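Local atomic coordinates of transcriptional regulator (Vibrio vulnificus, PDB entry 4IVN), a protein that probably represses transcription of the nan genes for sialic acid catabolism by binding their regulatory DNA, and binds the sugar phosphate ManNAc-6P. Residues V36-I41 with Y67-R71; V121-H125 with S253-Y258; Y144-L149 with V247-N252. One frame throughout, in Å; residues are numbered along the deposited sequence.

Contact 1: V36-I41 with Y67-R71; sequences VQFQTI and YSDFR
Residues 36-41 carry the chain from the end of helix 20-36 to the start of helix 41-48. Val36 to Gln39 form a type I beta turn, closed by Gln39 N to Val36 O at 2.9 Å. Gln39 and Thr40 are then extended, with psi of 149° and 169°. Residues 67-71 are the first turn of helix 67-78. CA atoms pair Gln37 with Arg71 at 5.9 Å and Ile41 with Tyr67 at 6.3 Å. Tyr67 and Arg71, one helical turn apart and both t at chi1, point toward the linker. They converge on one backbone carbonyl: Gln39 O accepts from Tyr67 OH at 2.7 Å and from Arg71 NH1 at 3.1 Å. Ile41 CA lies over the Tyr67 ring in a CH-pi contact, 4.0 Å from its centroid, and Ile41 CB is 3.8 Å from Tyr67 CD2. Thr40 is the N-cap of helix 41-48, and its OG1 bonds Asp43 N and His212 O. The contact ties the linker to the first turn of helix 67-78 within the RpiR-type helix-turn-helix region. Helix 52-61 covers Ile41 and Tyr67, Leu44 of helix 41-48 also touches Tyr67, and Arg71 reaches Pro231 near the bound ManNAc-6P.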
ATOM      1  N   VAL A  36      24.681 -11.247  -0.222  1.00 38.93           N
ATOM      2  CA  VAL A  36      24.103 -12.364   0.466  1.00 36.66           C
ATOM      3  C   VAL A  36      22.947 -11.852   1.383  1.00 36.13           C
ATOM      4  O   VAL A  36      21.998 -12.609   1.648  1.00 33.19           O
ATOM      5  CB  VAL A  36      25.155 -13.232   1.230  1.00 36.96           C
ATOM      6  CG1 VAL A  36      24.481 -14.283   2.161  1.00 35.56           C
ATOM      7  CG2 VAL A  36      26.079 -13.959   0.262  1.00 36.36           C
ATOM      8  N   GLN A  37      23.055 -10.621   1.891  1.00 39.85           N
ATOM      9  CA  GLN A  37      21.970  -9.986   2.729  1.00 38.48           C
ATOM     10  C   GLN A  37      20.611 -10.112   2.060  1.00 39.95           C
ATOM     11  O   GLN A  37      19.552 -10.231   2.717  1.00 39.29           O
ATOM     12  CB  GLN A  37      22.211  -8.473   2.876  1.00 42.25           C
ATOM     13  CG  GLN A  37      23.537  -8.043   3.418  1.00 44.83           C
ATOM     14  CD  GLN A  37      23.629  -6.522   3.545  1.00 45.53           C
ATOM     15  OE1 GLN A  37      24.048  -5.820   2.621  1.00 46.35           O
ATOM     16  NE2 GLN A  37      23.306  -6.028   4.716  1.00 40.50           N
ATOM     17  N   PHE A  38      20.641 -10.084   0.740  1.00 41.57           N
ATOM     18  CA  PHE A  38      19.391 -10.049  -0.030  1.00 42.37           C
ATOM     19  C   PHE A  38      19.042 -11.402  -0.634  1.00 41.27           C
ATOM     20  O   PHE A  38      18.099 -11.455  -1.408  1.00 38.70           O
ATOM     21  CB  PHE A  38      19.409  -8.933  -1.100  1.00 40.21           C
ATOM     22  CG  PHE A  38      19.914  -7.616  -0.578  1.00 43.62           C
ATOM     23  CD1 PHE A  38      19.140  -6.839   0.282  1.00 40.97           C
ATOM     24  CD2 PHE A  38      21.168  -7.128  -0.972  1.00 43.50           C
ATOM     25  CE1 PHE A  38      19.615  -5.617   0.788  1.00 38.72           C
ATOM     26  CE2 PHE A  38      21.647  -5.923  -0.478  1.00 47.43           C
ATOM     27  CZ  PHE A  38      20.870  -5.171   0.423  1.00 48.72           C
ATOM     28  N   GLN A  39      19.749 -12.494  -0.232  1.00 34.59           N
ATOM     29  CA  GLN A  39      19.486 -13.809  -0.817  1.00 32.55           C
ATOM     30  C   GLN A  39      18.702 -14.627   0.183  1.00 34.18           C
ATOM     31  O   GLN A  39      18.918 -14.476   1.376  1.00 35.04           O
ATOM     32  CB  GLN A  39      20.814 -14.566  -1.105  1.00 34.84           C
ATOM     33  CG  GLN A  39      21.605 -13.930  -2.257  1.00 39.65           C
ATOM     34  CD  GLN A  39      22.841 -14.737  -2.679  1.00 41.60           C
ATOM     35  OE1 GLN A  39      22.919 -15.947  -2.458  1.00 41.02           O
ATOM     36  NE2 GLN A  39      23.789 -14.061  -3.311  1.00 40.35           N
ATOM     37  N   THR A  40      17.866 -15.499  -0.344  1.00 34.94           N
ATOM     38  CA  THR A  40      17.140 -16.483   0.425  1.00 36.19           C
ATOM     39  C   THR A  40      18.000 -17.717   0.624  1.00 34.18           C
ATOM     40  O   THR A  40      19.053 -17.850  -0.005  1.00 36.16           O
ATOM     41  CB  THR A  40      15.827 -16.891  -0.275  1.00 34.41           C
ATOM     42  OG1 THR A  40      16.119 -17.630  -1.480  1.00 33.29           O
ATOM     43  CG2 THR A  40      15.008 -15.637  -0.569  1.00 30.81           C
ATOM     44  N   ILE A  41      17.569 -18.627   1.500  1.00 34.84           N
ATOM     45  CA  ILE A  41      18.383 -19.857   1.665  1.00 36.82           C
ATOM     46  C   ILE A  41      18.452 -20.549   0.308  1.00 38.44           C
ATOM     47  O   ILE A  41      19.517 -21.138  -0.048  1.00 37.24           O
ATOM     48  CB  ILE A  41      17.841 -20.759   2.783  1.00 36.95           C
ATOM     49  CG1 ILE A  41      18.792 -21.923   3.020  1.00 40.02           C
ATOM     50  CG2 ILE A  41      16.354 -21.065   2.557  1.00 32.81           C
ATOM     51  CD1 ILE A  41      18.411 -22.663   4.286  1.00 43.04           C
ATOM     52  N   TYR A  67      19.679 -20.113   8.726  1.00 32.81           N
ATOM     53  CA  TYR A  67      20.090 -19.152   7.702  1.00 31.31           C
ATOM     54  C   TYR A  67      19.586 -17.747   8.033  1.00 32.53           C
ATOM     55  O   TYR A  67      20.332 -16.749   7.937  1.00 29.85           O
ATOM     56  CB  TYR A  67      19.580 -19.588   6.330  1.00 31.93           C
ATOM     57  CG  TYR A  67      19.901 -18.579   5.305  1.00 34.71           C
ATOM     58  CD1 TYR A  67      21.240 -18.372   4.936  1.00 34.38           C
ATOM     59  CD2 TYR A  67      18.905 -17.710   4.782  1.00 33.24           C
ATOM     60  CE1 TYR A  67      21.592 -17.388   4.015  1.00 36.50           C
ATOM     61  CE2 TYR A  67      19.252 -16.730   3.834  1.00 33.19           C
ATOM     62  CZ  TYR A  67      20.601 -16.601   3.435  1.00 31.81           C
ATOM     63  OH  TYR A  67      21.053 -15.611   2.570  1.00 33.21           O
ATOM     64  N   SER A  68      18.294 -17.639   8.362  1.00 33.40           N
ATOM     65  CA  SER A  68      17.747 -16.270   8.595  1.00 31.87           C
ATOM     66  C   SER A  68      18.480 -15.553   9.757  1.00 30.50           C
ATOM     67  O   SER A  68      18.673 -14.374   9.702  1.00 29.83           O
ATOM     68  CB  SER A  68      16.255 -16.342   8.864  1.00 34.59           C
ATOM     69  OG  SER A  68      15.560 -16.624   7.622  1.00 38.20           O
ATOM     70  N   ASP A  69      18.737 -16.261  10.866  1.00 32.20           N
ATOM     71  CA  ASP A  69      19.518 -15.730  12.031  1.00 32.55           C
ATOM     72  C   ASP A  69      20.934 -15.253  11.617  1.00 32.67           C
ATOM     73  O   ASP A  69      21.390 -14.137  11.895  1.00 36.11           O
ATOM     74  CB  ASP A  69      19.687 -16.867  13.031  1.00 32.49           C
ATOM     75  CG  ASP A  69      20.282 -16.408  14.327  1.00 38.30           C
ATOM     76  OD1 ASP A  69      20.094 -15.219  14.743  1.00 37.71           O
ATOM     77  OD2 ASP A  69      20.973 -17.233  14.962  1.00 35.88           O
ATOM     78  N   PHE A  70      21.647 -16.153  10.967  1.00 31.66           N
ATOM     79  CA  PHE A  70      22.930 -15.819  10.277  1.00 33.63           C
ATOM     80  C   PHE A  70      22.833 -14.592   9.372  1.00 31.74           C
ATOM     81  O   PHE A  70      23.670 -13.667   9.464  1.00 37.08           O
ATOM     82  CB  PHE A  70      23.389 -17.038   9.480  1.00 35.08           C
ATOM     83  CG  PHE A  70      24.639 -16.791   8.683  1.00 36.66           C
ATOM     84  CD1 PHE A  70      24.566 -16.179   7.456  1.00 38.73           C
ATOM     85  CD2 PHE A  70      25.889 -17.218   9.178  1.00 42.13           C
ATOM     86  CE1 PHE A  70      25.737 -15.927   6.720  1.00 36.96           C
ATOM     87  CE2 PHE A  70      27.059 -16.987   8.461  1.00 46.07           C
ATOM     88  CZ  PHE A  70      26.966 -16.355   7.210  1.00 43.17           C
ATOM     89  N   ARG A  71      21.813 -14.563   8.471  1.00 33.14           N
ATOM     90  CA  ARG A  71      21.742 -13.482   7.494  1.00 30.96           C
ATOM     91  C   ARG A  71      21.493 -12.132   8.238  1.00 30.94           C
ATOM     92  O   ARG A  71      22.038 -11.113   7.890  1.00 31.69           O
ATOM     93  CB  ARG A  71      20.630 -13.749   6.501  1.00 31.36           C
ATOM     94  CG  ARG A  71      20.758 -12.886   5.227  1.00 37.50           C
ATOM     95  CD  ARG A  71      19.558 -13.214   4.333  1.00 39.36           C
ATOM     96  NE  ARG A  71      18.385 -12.486   4.845  1.00 33.84           N
ATOM     97  CZ  ARG A  71      17.377 -11.989   4.104  1.00 40.34           C
ATOM     98  NH1 ARG A  71      17.333 -12.170   2.788  1.00 40.55           N
ATOM     99  NH2 ARG A  71      16.353 -11.336   4.707  1.00 38.06           N
TER

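Contact 2: V121-H125 with S253-Y258; sequences VERVH and SLLESY
Tyr258, Val121 and Leu254 bury the most surface here. Residues 121-125 are helical, and so are 253-257. The two short axes cross at -74° and approach to 10.1 Å. The nearest CA atoms are those of Val121 and Leu254, 5.8 Å apart. Val121 (chi1 t) points toward the other helix. Its CG2 lies 3.6 Å from Ser253 CB, and its CG1 lies 3.7 Å from Leu254 CD2. Leu254 (chi1 m, chi2 t) reaches between Val121 and Val124, with its CD1 3.5 Å from Val124 CG1. Tyr258 is the first residue to leave helical geometry, at phi/psi -134/68, although its N still bonds Leu254 O at 2.7 Å. With chi1 m, its ring lies face to face with the His125 ring (chi1 t), planes 3° apart and centroids 3.6 Å apart. Glu122 starts away from the other helix, but chi1 t and chi2 p bring its OE1 back to accept from Tyr258 OH at 2.8 Å. His125 ND1 is hydrogen-bonded to Tyr261 OH. Val124 continues inward to Leu177 and Phe179 of strand 176-181. This is steeply crossed helix packing with an aromatic stack beside the aliphatic contacts, joining two helices of the alpha/beta SIS fold beside its parallel sheet.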
ATOM      1  N   VAL A 121      -4.026 -13.851 -14.911  1.00 32.18           N
ATOM      2  CA  VAL A 121      -5.307 -13.208 -15.252  1.00 31.34           C
ATOM      3  C   VAL A 121      -6.413 -14.180 -15.484  1.00 30.32           C
ATOM      4  O   VAL A 121      -7.524 -14.025 -14.928  1.00 31.39           O
ATOM      5  CB  VAL A 121      -5.189 -12.430 -16.548  1.00 33.75           C
ATOM      6  CG1 VAL A 121      -6.620 -11.993 -17.013  1.00 30.53           C
ATOM      7  CG2 VAL A 121      -4.238 -11.212 -16.342  1.00 36.71           C
ATOM      8  N   GLU A 122      -6.122 -15.244 -16.252  1.00 32.23           N
ATOM      9  CA  GLU A 122      -7.138 -16.231 -16.541  1.00 34.78           C
ATOM     10  C   GLU A 122      -7.556 -16.994 -15.296  1.00 33.87           C
ATOM     11  O   GLU A 122      -8.735 -17.207 -15.074  1.00 31.48           O
ATOM     12  CB  GLU A 122      -6.572 -17.202 -17.606  1.00 44.09           C
ATOM     13  CG  GLU A 122      -7.568 -17.829 -18.544  1.00 49.83           C
ATOM     14  CD  GLU A 122      -8.687 -16.894 -18.941  1.00 58.44           C
ATOM     15  OE1 GLU A 122      -8.419 -15.692 -19.287  1.00 47.68           O
ATOM     16  OE2 GLU A 122      -9.860 -17.397 -18.884  1.00 67.06           O
ATOM     17  N   ARG A 123      -6.590 -17.383 -14.469  1.00 35.91           N
ATOM     18  CA  ARG A 123      -6.925 -17.992 -13.142  1.00 35.90           C
ATOM     19  C   ARG A 123      -7.864 -17.117 -12.287  1.00 34.25           C
ATOM     20  O   ARG A 123      -8.849 -17.603 -11.745  1.00 37.66           O
ATOM     21  CB  ARG A 123      -5.636 -18.309 -12.423  1.00 34.52           C
ATOM     22  CG  ARG A 123      -4.881 -19.423 -13.208  1.00 37.48           C
ATOM     23  CD  ARG A 123      -3.882 -20.184 -12.364  1.00 45.89           C
ATOM     24  NE  ARG A 123      -3.026 -21.134 -13.117  1.00 46.24           N
ATOM     25  CZ  ARG A 123      -3.238 -22.448 -13.195  1.00 53.34           C
ATOM     26  NH1 ARG A 123      -4.325 -23.004 -12.636  1.00 41.17           N
ATOM     27  NH2 ARG A 123      -2.339 -23.218 -13.830  1.00 53.51           N
ATOM     28  N   VAL A 124      -7.546 -15.839 -12.164  1.00 32.56           N
ATOM     29  CA  VAL A 124      -8.404 -14.910 -11.453  1.00 32.16           C
ATOM     30  C   VAL A 124      -9.813 -14.831 -12.056  1.00 33.36           C
ATOM     31  O   VAL A 124     -10.839 -14.917 -11.345  1.00 37.71           O
ATOM     32  CB  VAL A 124      -7.770 -13.535 -11.362  1.00 32.66           C
ATOM     33  CG1 VAL A 124      -8.743 -12.559 -10.631  1.00 32.71           C
ATOM     34  CG2 VAL A 124      -6.444 -13.662 -10.569  1.00 29.93           C
ATOM     35  N   HIS A 125      -9.853 -14.786 -13.354  1.00 34.73           N
ATOM     36  CA  HIS A 125     -11.125 -14.700 -14.047  1.00 36.69           C
ATOM     37  C   HIS A 125     -11.959 -15.906 -13.714  1.00 35.30           C
ATOM     38  O   HIS A 125     -13.141 -15.752 -13.382  1.00 36.67           O
ATOM     39  CB  HIS A 125     -10.915 -14.600 -15.545  1.00 33.31           C
ATOM     40  CG  HIS A 125     -12.213 -14.646 -16.301  1.00 38.67           C
ATOM     41  ND1 HIS A 125     -13.156 -13.724 -16.144  1.00 39.87           N
ATOM     42  CD2 HIS A 125     -12.754 -15.620 -17.160  1.00 45.43           C
ATOM     43  CE1 HIS A 125     -14.237 -14.040 -16.903  1.00 40.49           C
ATOM     44  NE2 HIS A 125     -13.979 -15.172 -17.545  1.00 41.10           N
ATOM     45  N   SER A 253      -5.068  -5.716 -16.413  1.00 41.31           N
ATOM     46  CA  SER A 253      -5.182  -6.740 -17.469  1.00 41.99           C
ATOM     47  C   SER A 253      -6.508  -7.390 -17.463  1.00 41.20           C
ATOM     48  O   SER A 253      -7.117  -7.546 -18.544  1.00 41.39           O
ATOM     49  CB  SER A 253      -4.122  -7.810 -17.403  1.00 38.43           C
ATOM     50  OG  SER A 253      -2.928  -7.147 -17.278  1.00 38.78           O
ATOM     51  N   LEU A 254      -6.983  -7.755 -16.272  1.00 39.93           N
ATOM     52  CA  LEU A 254      -8.323  -8.334 -16.158  1.00 39.22           C
ATOM     53  C   LEU A 254      -9.379  -7.400 -16.802  1.00 40.12           C
ATOM     54  O   LEU A 254     -10.245  -7.852 -17.585  1.00 38.20           O
ATOM     55  CB  LEU A 254      -8.710  -8.613 -14.703  1.00 35.19           C
ATOM     56  CG  LEU A 254      -8.282  -9.929 -14.082  1.00 38.60           C
ATOM     57  CD1 LEU A 254      -8.138  -9.759 -12.564  1.00 43.41           C
ATOM     58  CD2 LEU A 254      -9.183 -11.097 -14.547  1.00 37.51           C
ATOM     59  N   LEU A 255      -9.310  -6.110 -16.453  1.00 36.01           N
ATOM     60  CA  LEU A 255     -10.257  -5.140 -16.953  1.00 35.56           C
ATOM     61  C   LEU A 255     -10.113  -5.017 -18.475  1.00 40.18           C
ATOM     62  O   LEU A 255     -11.082  -4.857 -19.199  1.00 36.95           O
ATOM     63  CB  LEU A 255     -10.027  -3.785 -16.264  1.00 36.66           C
ATOM     64  CG  LEU A 255     -10.738  -3.749 -14.886  1.00 35.79           C
ATOM     65  CD1 LEU A 255     -10.135  -2.690 -13.991  1.00 37.35           C
ATOM     66  CD2 LEU A 255     -12.255  -3.475 -15.076  1.00 37.17           C
ATOM     67  N   GLU A 256      -8.896  -5.197 -18.962  1.00 40.57           N
ATOM     68  CA  GLU A 256      -8.717  -5.110 -20.414  1.00 42.99           C
ATOM     69  C   GLU A 256      -9.232  -6.380 -21.088  1.00 44.07           C
ATOM     70  O   GLU A 256      -9.810  -6.295 -22.147  1.00 43.97           O
ATOM     71  CB  GLU A 256      -7.286  -4.911 -20.729  1.00 45.61           C
ATOM     72  CG  GLU A 256      -7.015  -4.882 -22.208  1.00 53.62           C
ATOM     73  CD  GLU A 256      -6.106  -3.752 -22.513  1.00 72.50           C
ATOM     74  OE1 GLU A 256      -6.540  -2.592 -22.313  1.00 82.05           O
ATOM     75  OE2 GLU A 256      -4.959  -4.021 -22.931  1.00 81.00           O
ATOM     76  N   SER A 257      -9.062  -7.567 -20.483  1.00 42.14           N
ATOM     77  CA  SER A 257      -9.510  -8.801 -21.156  1.00 45.40           C
ATOM     78  C   SER A 257     -11.001  -8.980 -21.003  1.00 48.08           C
ATOM     79  O   SER A 257     -11.636  -9.574 -21.865  1.00 45.53           O
ATOM     80  CB  SER A 257      -8.770 -10.045 -20.669  1.00 48.56           C
ATOM     81  OG  SER A 257      -7.388  -9.816 -20.619  1.00 45.74           O
ATOM     82  N   TYR A 258     -11.567  -8.475 -19.907  1.00 45.34           N
ATOM     83  CA  TYR A 258     -12.929  -8.775 -19.536  1.00 42.66           C
ATOM     84  C   TYR A 258     -13.586  -7.457 -19.165  1.00 42.78           C
ATOM     85  O   TYR A 258     -13.931  -7.214 -17.968  1.00 41.37           O
ATOM     86  CB  TYR A 258     -12.958  -9.810 -18.393  1.00 42.57           C
ATOM     87  CG  TYR A 258     -12.365 -11.141 -18.808  1.00 46.92           C
ATOM     88  CD1 TYR A 258     -13.097 -11.995 -19.657  1.00 44.78           C
ATOM     89  CD2 TYR A 258     -11.065 -11.549 -18.410  1.00 44.03           C
ATOM     90  CE1 TYR A 258     -12.570 -13.200 -20.074  1.00 51.11           C
ATOM     91  CE2 TYR A 258     -10.536 -12.792 -18.845  1.00 44.73           C
ATOM     92  CZ  TYR A 258     -11.311 -13.583 -19.675  1.00 48.05           C
ATOM     93  OH  TYR A 258     -10.863 -14.775 -20.167  1.00 52.22           O
TER

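Contact 3: Y144-L149 with V247-N252; sequences YLAYRL and VDVLVN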
ATOM      1  N   TYR A 144      -4.306  -4.418  -0.586  1.00 25.18           N
ATOM      2  CA  TYR A 144      -4.607  -3.701  -1.846  1.00 26.37           C
ATOM      3  C   TYR A 144      -5.162  -4.651  -2.893  1.00 28.45           C
ATOM      4  O   TYR A 144      -6.056  -4.304  -3.639  1.00 26.48           O
ATOM      5  CB  TYR A 144      -3.372  -2.960  -2.387  1.00 24.48           C
ATOM      6  CG  TYR A 144      -3.713  -2.022  -3.549  1.00 26.69           C
ATOM      7  CD1 TYR A 144      -4.705  -0.962  -3.408  1.00 27.05           C
ATOM      8  CD2 TYR A 144      -2.994  -2.112  -4.757  1.00 30.26           C
ATOM      9  CE1 TYR A 144      -4.969  -0.092  -4.479  1.00 31.03           C
ATOM     10  CE2 TYR A 144      -3.260  -1.234  -5.793  1.00 31.11           C
ATOM     11  CZ  TYR A 144      -4.245  -0.241  -5.634  1.00 29.62           C
ATOM     12  OH  TYR A 144      -4.484   0.561  -6.716  1.00 30.64           O
ATOM     13  N   LEU A 145      -4.598  -5.850  -2.968  1.00 28.11           N
ATOM     14  CA  LEU A 145      -5.148  -6.858  -3.903  1.00 24.42           C
ATOM     15  C   LEU A 145      -6.628  -7.228  -3.616  1.00 25.57           C
ATOM     16  O   LEU A 145      -7.462  -7.238  -4.571  1.00 27.08           O
ATOM     17  CB  LEU A 145      -4.256  -8.131  -3.799  1.00 23.01           C
ATOM     18  CG  LEU A 145      -4.670  -9.329  -4.715  1.00 23.44           C
ATOM     19  CD1 LEU A 145      -4.767  -8.881  -6.215  1.00 27.23           C
ATOM     20  CD2 LEU A 145      -3.532 -10.365  -4.518  1.00 26.07           C
ATOM     21  N   ALA A 146      -6.962  -7.558  -2.375  1.00 23.37           N
ATOM     22  CA  ALA A 146      -8.278  -7.922  -2.086  1.00 26.88           C
ATOM     23  C   ALA A 146      -9.206  -6.721  -2.390  1.00 26.33           C
ATOM     24  O   ALA A 146     -10.312  -6.905  -2.842  1.00 25.80           O
ATOM     25  CB  ALA A 146      -8.396  -8.280  -0.605  1.00 28.25           C
ATOM     26  N   TYR A 147      -8.806  -5.520  -2.007  1.00 26.57           N
ATOM     27  CA  TYR A 147      -9.554  -4.334  -2.403  1.00 28.09           C
ATOM     28  C   TYR A 147      -9.775  -4.234  -3.878  1.00 26.55           C
ATOM     29  O   TYR A 147     -10.927  -4.037  -4.305  1.00 25.72           O
ATOM     30  CB  TYR A 147      -8.892  -3.008  -1.850  1.00 25.81           C
ATOM     31  CG  TYR A 147      -9.468  -1.767  -2.514  1.00 25.23           C
ATOM     32  CD1 TYR A 147     -10.614  -1.147  -2.017  1.00 26.74           C
ATOM     33  CD2 TYR A 147      -8.873  -1.265  -3.713  1.00 24.58           C
ATOM     34  CE1 TYR A 147     -11.175   0.008  -2.626  1.00 29.25           C
ATOM     35  CE2 TYR A 147      -9.440  -0.128  -4.330  1.00 27.09           C
ATOM     36  CZ  TYR A 147     -10.562   0.490  -3.773  1.00 28.64           C
ATOM     37  OH  TYR A 147     -11.121   1.541  -4.380  1.00 28.36           O
ATOM     38  N   ARG A 148      -8.719  -4.360  -4.705  1.00 28.47           N
ATOM     39  CA  ARG A 148      -8.884  -4.173  -6.110  1.00 27.83           C
ATOM     40  C   ARG A 148      -9.806  -5.330  -6.716  1.00 30.14           C
ATOM     41  O   ARG A 148     -10.608  -5.103  -7.662  1.00 28.79           O
ATOM     42  CB  ARG A 148      -7.505  -4.189  -6.846  1.00 28.21           C
ATOM     43  CG  ARG A 148      -6.655  -2.927  -6.582  1.00 28.77           C
ATOM     44  CD  ARG A 148      -7.382  -1.675  -7.131  1.00 32.31           C
ATOM     45  NE  ARG A 148      -7.459  -1.759  -8.585  1.00 29.77           N
ATOM     46  CZ  ARG A 148      -6.470  -1.583  -9.464  1.00 33.71           C
ATOM     47  NH1 ARG A 148      -5.243  -1.216  -9.091  1.00 29.18           N
ATOM     48  NH2 ARG A 148      -6.731  -1.790 -10.755  1.00 32.89           N
ATOM     49  N   LEU A 149      -9.663  -6.527  -6.160  1.00 29.85           N
ATOM     50  CA  LEU A 149     -10.607  -7.679  -6.486  1.00 30.95           C
ATOM     51  C   LEU A 149     -12.057  -7.389  -6.170  1.00 31.79           C
ATOM     52  O   LEU A 149     -12.916  -7.703  -6.998  1.00 30.43           O
ATOM     53  CB  LEU A 149     -10.202  -9.023  -5.854  1.00 27.12           C
ATOM     54  CG  LEU A 149      -8.803  -9.423  -6.458  1.00 34.00           C
ATOM     55  CD1 LEU A 149      -8.091 -10.585  -5.767  1.00 27.23           C
ATOM     56  CD2 LEU A 149      -8.799  -9.660  -7.972  1.00 32.27           C
ATOM     57  N   VAL A 247       0.117  -5.903  -8.527  1.00 33.57           N
ATOM     58  CA  VAL A 247      -1.341  -5.938  -8.243  1.00 34.16           C
ATOM     59  C   VAL A 247      -2.099  -5.086  -9.267  1.00 34.23           C
ATOM     60  O   VAL A 247      -3.162  -5.511  -9.872  1.00 31.52           O
ATOM     61  CB  VAL A 247      -1.723  -5.463  -6.811  1.00 30.44           C
ATOM     62  CG1 VAL A 247      -3.218  -5.311  -6.683  1.00 30.37           C
ATOM     63  CG2 VAL A 247      -1.283  -6.455  -5.706  1.00 28.56           C
ATOM     64  N   ASP A 248      -1.580  -3.874  -9.515  1.00 32.34           N
ATOM     65  CA  ASP A 248      -2.303  -2.991 -10.443  1.00 31.81           C
ATOM     66  C   ASP A 248      -2.386  -3.543 -11.851  1.00 35.33           C
ATOM     67  O   ASP A 248      -3.481  -3.527 -12.448  1.00 31.84           O
ATOM     68  CB  ASP A 248      -1.643  -1.601 -10.459  1.00 35.37           C
ATOM     69  CG  ASP A 248      -2.460  -0.584 -11.195  1.00 37.81           C
ATOM     70  OD1 ASP A 248      -3.715  -0.404 -10.982  1.00 34.80           O
ATOM     71  OD2 ASP A 248      -1.800   0.108 -11.892  1.00 32.43           O
ATOM     72  N   VAL A 249      -1.230  -3.997 -12.379  1.00 33.84           N
ATOM     73  CA  VAL A 249      -1.154  -4.620 -13.693  1.00 37.26           C
ATOM     74  C   VAL A 249      -2.007  -5.886 -13.778  1.00 38.13           C
ATOM     75  O   VAL A 249      -2.737  -6.091 -14.757  1.00 41.42           O
ATOM     76  CB  VAL A 249       0.319  -4.898 -14.072  1.00 39.70           C
ATOM     77  CG1 VAL A 249       0.367  -5.585 -15.402  1.00 44.42           C
ATOM     78  CG2 VAL A 249       1.145  -3.598 -14.110  1.00 36.68           C
ATOM     79  N   LEU A 250      -2.067  -6.660 -12.702  1.00 38.89           N
ATOM     80  CA  LEU A 250      -2.942  -7.803 -12.732  1.00 33.59           C
ATOM     81  C   LEU A 250      -4.361  -7.363 -12.990  1.00 32.20           C
ATOM     82  O   LEU A 250      -5.005  -7.903 -13.847  1.00 30.97           O
ATOM     83  CB  LEU A 250      -2.801  -8.645 -11.416  1.00 34.85           C
ATOM     84  CG  LEU A 250      -3.742  -9.822 -11.253  1.00 40.16           C
ATOM     85  CD1 LEU A 250      -3.715 -10.845 -12.430  1.00 37.56           C
ATOM     86  CD2 LEU A 250      -3.539 -10.546  -9.891  1.00 34.94           C
ATOM     87  N   VAL A 251      -4.898  -6.439 -12.185  1.00 31.64           N
ATOM     88  CA  VAL A 251      -6.319  -6.093 -12.239  1.00 34.03           C
ATOM     89  C   VAL A 251      -6.585  -5.270 -13.474  1.00 36.76           C
ATOM     90  O   VAL A 251      -7.590  -5.471 -14.126  1.00 36.49           O
ATOM     91  CB  VAL A 251      -6.812  -5.401 -10.926  1.00 34.30           C
ATOM     92  CG1 VAL A 251      -8.312  -5.057 -10.988  1.00 32.24           C
ATOM     93  CG2 VAL A 251      -6.489  -6.391  -9.800  1.00 31.69           C
ATOM     94  N   ASN A 252      -5.648  -4.420 -13.856  1.00 34.98           N
ATOM     95  CA  ASN A 252      -5.843  -3.736 -15.140  1.00 40.62           C
ATOM     96  C   ASN A 252      -5.888  -4.657 -16.385  1.00 37.40           C
ATOM     97  O   ASN A 252      -6.619  -4.350 -17.340  1.00 36.95           O
ATOM     98  CB  ASN A 252      -4.813  -2.631 -15.326  1.00 37.67           C
ATOM     99  CG  ASN A 252      -4.980  -1.513 -14.276  1.00 35.65           C
ATOM    100  OD1 ASN A 252      -5.997  -1.460 -13.576  1.00 34.16           O
ATOM    101  ND2 ASN A 252      -3.973  -0.683 -14.123  1.00 36.33           N
TER
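Arg148 dominates this contact. Its NH1 makes a salt bridge to Asp248 OD1 at 2.6 Å, and its NH2 adds a weak bond to the same oxygen at 3.3 Å. NH2 also donates to Asn252 OD1 at 2.9 Å. Within its own helix, NH1 donates to Tyr144 OH at 3.1 Å; that hydroxyl is further bonded to Gly235 O of the second subunit. Chi1 to chi3 of Arg148 are all m, which folds the side chain across to helix 237-257. There it fits as a knob into a hole formed by Val247, Asp248, Val251 and Asn252. Val251 CB lies over one face of the guanidinium, 3.6 Å from Arg148 NH2, while Asp248 OD1 and Asn252 OD1 sit at its edge. Beyond this polar group the packing is apolar. Val247 CG1 meets Tyr144 CD2 at 3.7 Å, and Val247 CG2 meets Leu145 CB at 3.9 Å. Leu145 and Leu250 also reach Phe179 of the parallel sheet. The short axes are 10.1 Å apart and nearly parallel, at 18°. Tyr147 takes no part in the contact; its OH bonds O3 of ManNAc-6P. The chemistry implies a buried charge balanced by its acidic partner, set between the hydrophobic core of the SIS domain and the second subunit, beside a ligand pocket.

Contact 1 stands apart from the other two. It lies in the helix-turn-helix region, on the opposite side of the chain's centre, and its centre is about 36 Å from that of contact 2 and 30 Å from that of contact 3. Contacts 2 and 3 share helix 237-257 and touch through Val121 with Leu250 and Val124 with Leu149. Contact 3 is buried; contacts 1 and 2 are only partly so. The chemistry follows: side chains meet a backbone carbonyl in contact 1, an aromatic stack flanks aliphatic packing in contact 2, and an internal salt bridge crosses contact 3. Residues of all three also touch the second subunit.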